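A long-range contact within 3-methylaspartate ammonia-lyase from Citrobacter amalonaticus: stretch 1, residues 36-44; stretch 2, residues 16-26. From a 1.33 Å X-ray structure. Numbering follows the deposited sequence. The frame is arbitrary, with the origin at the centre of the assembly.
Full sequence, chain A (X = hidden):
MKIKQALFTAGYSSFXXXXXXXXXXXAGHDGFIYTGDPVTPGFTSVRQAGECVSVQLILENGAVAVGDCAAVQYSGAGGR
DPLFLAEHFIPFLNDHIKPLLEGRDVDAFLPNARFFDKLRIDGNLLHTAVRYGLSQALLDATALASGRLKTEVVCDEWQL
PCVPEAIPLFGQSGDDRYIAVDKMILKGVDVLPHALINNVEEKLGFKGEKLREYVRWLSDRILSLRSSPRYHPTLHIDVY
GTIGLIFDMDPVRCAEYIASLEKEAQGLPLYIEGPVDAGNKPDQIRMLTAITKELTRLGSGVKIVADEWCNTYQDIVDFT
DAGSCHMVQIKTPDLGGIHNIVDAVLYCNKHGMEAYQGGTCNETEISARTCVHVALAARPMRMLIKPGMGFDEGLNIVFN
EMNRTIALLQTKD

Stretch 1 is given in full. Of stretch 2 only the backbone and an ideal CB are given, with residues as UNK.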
ATOM      1  N   GLY A  36       6.740  16.799 -22.926  1.00 20.25           N
ATOM      2  CA  GLY A  36       7.838  16.553 -23.836  1.00 20.77           C
ATOM      3  C   GLY A  36       7.950  15.075 -24.152  1.00 21.25           C
ATOM      4  O   GLY A  36       7.125  14.252 -23.720  1.00 22.22           O
ATOM      5  N   ASP A  37       8.985  14.734 -24.907  1.00 21.36           N
ATOM      6  CA  ASP A  37       9.245  13.366 -25.312  1.00 21.77           C
ATOM      7  C   ASP A  37      10.230  12.694 -24.367  1.00 20.72           C
ATOM      8  O   ASP A  37      11.094  13.348 -23.778  1.00 19.98           O
ATOM      9  CB  ASP A  37       9.843  13.347 -26.722  1.00 22.51           C
ATOM     10  CG  ASP A  37       8.895  13.887 -27.770  1.00 25.18           C
ATOM     11  OD1 ASP A  37       7.665  13.758 -27.607  1.00 27.76           O
ATOM     12  OD2 ASP A  37       9.299  14.467 -28.797  1.00 28.93           O
ATOM     13  N   PRO A  38      10.106  11.382 -24.206  1.00 20.21           N
ATOM     14  CA  PRO A  38      11.076  10.633 -23.419  1.00 20.11           C
ATOM     15  C   PRO A  38      12.333  10.455 -24.252  1.00 20.57           C
ATOM     16  O   PRO A  38      12.273  10.652 -25.471  1.00 21.00           O
ATOM     17  CB  PRO A  38      10.380   9.287 -23.188  1.00 20.04           C
ATOM     18  CG  PRO A  38       9.491   9.132 -24.333  1.00 20.11           C
ATOM     19  CD  PRO A  38       9.053  10.515 -24.755  1.00 20.36           C
ATOM     20  N   VAL A  39      13.442  10.121 -23.602  1.00 20.42           N
ATOM     21  CA  VAL A  39      14.715   9.876 -24.290  1.00 20.83           C
ATOM     22  C   VAL A  39      15.292   8.491 -23.979  1.00 21.25           C
ATOM     23  O   VAL A  39      16.107   7.971 -24.736  1.00 22.07           O
ATOM     24  CB  VAL A  39      15.777  10.952 -23.949  1.00 20.99           C
ATOM     25  CG1 VAL A  39      15.323  12.325 -24.428  1.00 20.84           C
ATOM     26  CG2 VAL A  39      16.108  10.964 -22.456  1.00 21.25           C
ATOM     27  N   THR A  40      14.861   7.885 -22.877  1.00 21.28           N
ATOM     28  CA  THR A  40      15.384   6.587 -22.468  1.00 21.36           C
ATOM     29  C   THR A  40      14.720   5.463 -23.251  1.00 22.04           C
ATOM     30  O   THR A  40      13.499   5.429 -23.403  1.00 21.55           O
ATOM     31  CB  THR A  40      15.165   6.402 -20.966  1.00 20.95           C
ATOM     32  OG1 THR A  40      15.920   7.388 -20.242  1.00 20.45           O
ATOM     33  CG2 THR A  40      15.716   5.050 -20.486  1.00 20.60           C
ATOM     34  N   PRO A  41      15.533   4.538 -23.755  1.00 23.16           N
ATOM     35  CA  PRO A  41      15.010   3.435 -24.565  1.00 23.53           C
ATOM     36  C   PRO A  41      13.915   2.671 -23.835  1.00 24.06           C
ATOM     37  O   PRO A  41      14.050   2.406 -22.645  1.00 24.91           O
ATOM     38  CB  PRO A  41      16.229   2.527 -24.791  1.00 23.74           C
ATOM     39  CG  PRO A  41      17.424   3.283 -24.354  1.00 24.07           C
ATOM     40  CD  PRO A  41      16.989   4.466 -23.567  1.00 23.38           C
ATOM     41  N   GLY A  42      12.849   2.343 -24.552  1.00 24.08           N
ATOM     42  CA  GLY A  42      11.732   1.604 -23.994  1.00 23.91           C
ATOM     43  C   GLY A  42      10.578   2.515 -23.625  1.00 23.51           C
ATOM     44  O   GLY A  42       9.413   2.145 -23.758  1.00 23.99           O
ATOM     45  N   PHE A  43      10.902   3.724 -23.180  1.00 22.43           N
ATOM     46  CA  PHE A  43       9.871   4.664 -22.756  1.00 21.69           C
ATOM     47  C   PHE A  43       9.144   5.286 -23.930  1.00 21.76           C
ATOM     48  O   PHE A  43       9.770   5.776 -24.883  1.00 22.32           O
ATOM     49  CB  PHE A  43      10.460   5.781 -21.904  1.00 21.05           C
ATOM     50  CG  PHE A  43      10.771   5.376 -20.493  1.00 19.07           C
ATOM     51  CD1 PHE A  43       9.898   5.690 -19.459  1.00 17.12           C
ATOM     52  CD2 PHE A  43      11.942   4.697 -20.199  1.00 18.57           C
ATOM     53  CE1 PHE A  43      10.195   5.334 -18.160  1.00 16.63           C
ATOM     54  CE2 PHE A  43      12.239   4.332 -18.910  1.00 19.09           C
ATOM     55  CZ  PHE A  43      11.369   4.652 -17.880  1.00 18.00           C
ATOM     56  N   THR A  44       7.823   5.257 -23.871  1.00 21.54           N
ATOM     57  CA  THR A  44       7.013   5.936 -24.874  1.00 21.61           C
ATOM     58  C   THR A  44       6.411   7.224 -24.306  1.00 20.71           C
ATOM     59  O   THR A  44       5.871   8.028 -25.050  1.00 20.91           O
ATOM     60  CB  THR A  44       5.922   5.032 -25.439  1.00 22.14           C
ATOM     61  OG1 THR A  44       5.230   4.371 -24.373  1.00 23.01           O
ATOM     62  CG2 THR A  44       6.521   3.904 -26.263  1.00 22.95           C
ATOM     63  N   UNK A  16       5.240   4.363 -10.613  1.00  9.92           N
ATOM     64  CA  UNK A  16       5.355   4.691 -12.028  1.00 10.25           C
ATOM     65  C   UNK A  16       6.767   4.409 -12.489  1.00 10.67           C
ATOM     66  O   UNK A  16       7.712   4.421 -11.698  1.00 10.80           O
ATOM     67  CB  UNK A  16       4.981   6.151 -12.292  1.00 10.25           C
ATOM     68  N   UNK A  17       6.900   4.116 -13.772  1.00 10.61           N
ATOM     69  CA  UNK A  17       8.193   4.125 -14.439  1.00 11.36           C
ATOM     70  C   UNK A  17       8.407   5.547 -14.930  1.00 11.74           C
ATOM     71  O   UNK A  17       7.579   6.066 -15.683  1.00 12.38           O
ATOM     72  CB  UNK A  17       8.259   3.110 -15.582  1.00 11.36           C
ATOM     73  N   UNK A  18       9.508   6.158 -14.502  1.00 12.41           N
ATOM     74  CA  UNK A  18       9.842   7.520 -14.888  1.00 13.19           C
ATOM     75  C   UNK A  18      11.142   7.525 -15.665  1.00 13.92           C
ATOM     76  O   UNK A  18      12.107   6.849 -15.298  1.00 14.67           O
ATOM     77  CB  UNK A  18       9.944   8.429 -13.661  1.00 13.19           C
ATOM     78  N   UNK A  19      11.153   8.307 -16.735  1.00 14.53           N
ATOM     79  CA  UNK A  19      12.343   8.482 -17.549  1.00 15.10           C
ATOM     80  C   UNK A  19      13.204   9.523 -16.828  1.00 15.52           C
ATOM     81  O   UNK A  19      13.019  10.728 -16.999  1.00 15.19           O
ATOM     82  CB  UNK A  19      12.000   8.910 -18.977  1.00 15.10           C
ATOM     83  N   UNK A  20      14.112   9.049 -15.974  1.00 15.89           N
ATOM     84  CA  UNK A  20      14.917   9.914 -15.123  1.00 16.62           C
ATOM     85  C   UNK A  20      15.728  10.897 -15.946  1.00 16.80           C
ATOM     86  O   UNK A  20      15.884  12.052 -15.554  1.00 17.14           O
ATOM     87  CB  UNK A  20      15.846   9.079 -14.240  1.00 16.62           C
ATOM     88  N   UNK A  21      16.227  10.445 -17.087  1.00 16.87           N
ATOM     89  CA  UNK A  21      17.042  11.311 -17.922  1.00 16.98           C
ATOM     90  C   UNK A  21      16.208  12.469 -18.439  1.00 16.99           C
ATOM     91  O   UNK A  21      16.655  13.613 -18.396  1.00 16.91           O
ATOM     92  CB  UNK A  21      17.652  10.527 -19.086  1.00 16.98           C
ATOM     93  N   UNK A  22      15.002  12.174 -18.925  1.00 16.43           N
ATOM     94  CA  UNK A  22      14.133  13.222 -19.474  1.00 16.49           C
ATOM     95  C   UNK A  22      13.749  14.223 -18.395  1.00 16.50           C
ATOM     96  O   UNK A  22      13.647  15.427 -18.659  1.00 16.60           O
ATOM     97  CB  UNK A  22      12.875  12.610 -20.093  1.00 16.49           C
ATOM     98  N   UNK A  23      13.551  13.736 -17.177  1.00 16.32           N
ATOM     99  CA  UNK A  23      13.226  14.612 -16.066  1.00 16.74           C
ATOM    100  C   UNK A  23      14.435  15.483 -15.715  1.00 17.25           C
ATOM    101  O   UNK A  23      14.287  16.698 -15.497  1.00 17.15           O
ATOM    102  CB  UNK A  23      12.776  13.796 -14.852  1.00 16.74           C
ATOM    103  N   UNK A  24      15.620  14.876 -15.672  1.00 17.83           N
ATOM    104  CA  UNK A  24      16.852  15.623 -15.408  1.00 18.86           C
ATOM    105  C   UNK A  24      17.076  16.672 -16.481  1.00 18.53           C
ATOM    106  O   UNK A  24      17.614  17.747 -16.202  1.00 19.36           O
ATOM    107  CB  UNK A  24      18.054  14.679 -15.334  1.00 18.86           C
ATOM    108  N   UNK A  25      16.710  16.325 -17.709  1.00 17.95           N
ATOM    109  CA  UNK A  25      16.834  17.227 -18.855  1.00 18.09           C
ATOM    110  C   UNK A  25      15.959  18.470 -18.701  1.00 17.92           C
ATOM    111  O   UNK A  25      16.137  19.422 -19.445  1.00 17.81           O
ATOM    112  CB  UNK A  25      16.465  16.491 -20.145  1.00 18.09           C
ATOM    113  N   UNK A  26      15.006  18.451 -17.766  1.00 17.59           N
ATOM    114  CA  UNK A  26      14.158  19.599 -17.497  1.00 17.58           C
ATOM    115  C   UNK A  26      12.697  19.464 -17.884  1.00 17.74           C
ATOM    116  O   UNK A  26      11.992  20.472 -17.956  1.00 18.39           O
ATOM    117  CB  UNK A  26      14.738  20.815 -18.221  1.00 17.58           C
TER

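Position 16 lies in a strand, and nothing of stretch 1 comes within 5.5 Å of its ideal CB. The contact sets no rule here; the residue is Tyr16.

At position 17 the CA-to-CB bond points toward stretch 1, and the ideal CB stands 3.9 Å from Phe43 CE1. An apolar residue of almost any size suits, provided its bulk can turn off the ring. Phe17 fits: its CB packs on Phe43 while chi1 of -68° (m) leads the ring away, and Phe17 O lies at the edge of the Phe43 ring, 3.7 Å from Phe43 CE1.

Position 18 points away, so stretch 1 hardly restricts it. It is Asp18.

Position 19 is the most demanding. It immediately precedes a helix, where Asp, Asn, Ser or Thr commonly cap. Its ideal CB sits 3.9 Å from Phe43 CD1 and 4.4 Å from Thr40 OG1, and stretch 1 offers the amides of Val39 and Thr40 beside that hydroxyl. Three donors favour a short side chain with two acceptor atoms. Asp19 answers with chi1 of -177° (t): OD2 accepts from Val39 N at 2.8 Å and from Thr40 N at 2.9 Å, while OD1 accepts from Thr40 OG1 at 2.7 Å and caps the helix by accepting from the backbone N of position 22 at 3.1 Å. The carboxylate thus ties the loop to the helix start, and Asp19 CB lies over one face of the Phe43 ring, 4.0 Å from its centroid.

Position 20 points sideways, with no stretch 1 atom near; many helix formers would serve. Gln20 leads away.

Position 21 points toward stretch 1, its ideal CB 3.7 Å from Val39 CG2 and 3.8 Å from Thr40 OG1. A chain with an aliphatic stem and a polar end would suit, as would a small residue. In Gln21, CG packs 3.6 Å from Val39 CG2 and the end leads away. A water links the backbone of Gln21 to the Thr40 side chain: its O accepts from Gln21 N at 3.1 Å and donates to Thr40 OG1 at 2.8 Å.

At position 22 the ideal CB meets Asp37 O, Pro38 CA and Val39 CG2, all at 4.2-4.3 Å. Small and apolar is the natural choice: Ala22 touches the loop with its methyl.

Positions 23 and 24 are out of reach and free to vary; they are Ile23 and Lys24.

Position 25 points toward stretch 1 with room before it, suiting a medium polar residue. Asn25 OD1 reaches 4.0 Å from Val39 CG2.

Position 26, with phi of 111° in a Schellman motif, calls for glycine: Gly26.

Stretch 2 16-26: YFDDQQAIKNG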
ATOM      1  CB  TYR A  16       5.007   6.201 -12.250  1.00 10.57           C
ATOM      2  CG  TYR A  16       3.584   6.393 -11.848  1.00 10.21           C
ATOM      3  CD1 TYR A  16       3.247   6.528 -10.517  1.00 10.36           C
ATOM      4  CD2 TYR A  16       2.559   6.277 -12.774  1.00  9.71           C
ATOM      5  CE1 TYR A  16       1.935   6.555 -10.127  1.00 10.02           C
ATOM      6  CE2 TYR A  16       1.251   6.297 -12.388  1.00 10.63           C
ATOM      7  CZ  TYR A  16       0.940   6.416 -11.060  1.00 10.52           C
ATOM      8  OH  TYR A  16      -0.359   6.396 -10.643  1.00 11.58           O
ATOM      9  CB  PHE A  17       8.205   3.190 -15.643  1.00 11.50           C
ATOM     10  CG  PHE A  17       8.120   1.732 -15.294  1.00 11.58           C
ATOM     11  CD1 PHE A  17       9.104   1.143 -14.529  1.00 12.31           C
ATOM     12  CD2 PHE A  17       7.072   0.955 -15.747  1.00 12.49           C
ATOM     13  CE1 PHE A  17       9.030  -0.195 -14.216  1.00 12.86           C
ATOM     14  CE2 PHE A  17       7.024  -0.386 -15.438  1.00 13.32           C
ATOM     15  CZ  PHE A  17       7.993  -0.947 -14.665  1.00 12.53           C
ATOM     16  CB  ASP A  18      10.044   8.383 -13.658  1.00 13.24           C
ATOM     17  CG  ASP A  18       8.758   8.820 -13.007  1.00 13.59           C
ATOM     18  OD1 ASP A  18       7.674   8.662 -13.609  1.00 14.36           O
ATOM     19  OD2 ASP A  18       8.778   9.337 -11.870  1.00 14.45           O
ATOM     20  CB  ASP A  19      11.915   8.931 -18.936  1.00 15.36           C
ATOM     21  CG  ASP A  19      13.061   9.082 -19.884  1.00 16.49           C
ATOM     22  OD1 ASP A  19      14.202   9.264 -19.420  1.00 16.07           O
ATOM     23  OD2 ASP A  19      12.860   9.036 -21.110  1.00 18.38           O
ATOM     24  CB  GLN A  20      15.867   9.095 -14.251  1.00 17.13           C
ATOM     25  CG  GLN A  20      16.467   9.889 -13.128  1.00 18.72           C
ATOM     26  CD  GLN A  20      17.374   9.060 -12.261  1.00 20.51           C
ATOM     27  OE1 GLN A  20      17.748   7.955 -12.634  1.00 21.13           O
ATOM     28  NE2 GLN A  20      17.735   9.591 -11.105  1.00 23.30           N
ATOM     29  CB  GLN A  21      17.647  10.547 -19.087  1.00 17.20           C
ATOM     30  CG  GLN A  21      18.621  11.383 -19.906  1.00 17.92           C
ATOM     31  CD  GLN A  21      19.805  11.849 -19.088  1.00 19.87           C
ATOM     32  OE1 GLN A  21      19.991  13.050 -18.864  1.00 22.24           O
ATOM     33  NE2 GLN A  21      20.600  10.902 -18.617  1.00 19.65           N
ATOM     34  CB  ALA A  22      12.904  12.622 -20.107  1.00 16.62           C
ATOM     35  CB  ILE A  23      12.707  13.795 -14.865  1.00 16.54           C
ATOM     36  CG1 ILE A  23      11.382  13.132 -15.253  1.00 16.94           C
ATOM     37  CG2 ILE A  23      12.521  14.670 -13.642  1.00 16.96           C
ATOM     38  CD1 ILE A  23      10.958  12.034 -14.327  1.00 17.43           C
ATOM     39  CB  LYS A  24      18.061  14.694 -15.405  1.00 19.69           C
ATOM     40  CG  LYS A  24      18.166  13.808 -14.204  1.00 22.74           C
ATOM     41  CD  LYS A  24      19.414  12.957 -14.266  1.00 26.37           C
ATOM     42  CE  LYS A  24      20.621  13.717 -13.757  1.00 28.18           C
ATOM     43  NZ  LYS A  24      21.806  12.832 -13.588  1.00 29.87           N
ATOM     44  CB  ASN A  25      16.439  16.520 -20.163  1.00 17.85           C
ATOM     45  CG  ASN A  25      17.435  15.450 -20.610  1.00 17.61           C
ATOM     46  OD1 ASN A  25      17.212  14.752 -21.602  1.00 18.62           O
ATOM     47  ND2 ASN A  25      18.515  15.309 -19.879  1.00 16.08           N
TER
HETATM   48  O   HOH W   1      16.504   7.360 -17.533  1.00 18.57           O
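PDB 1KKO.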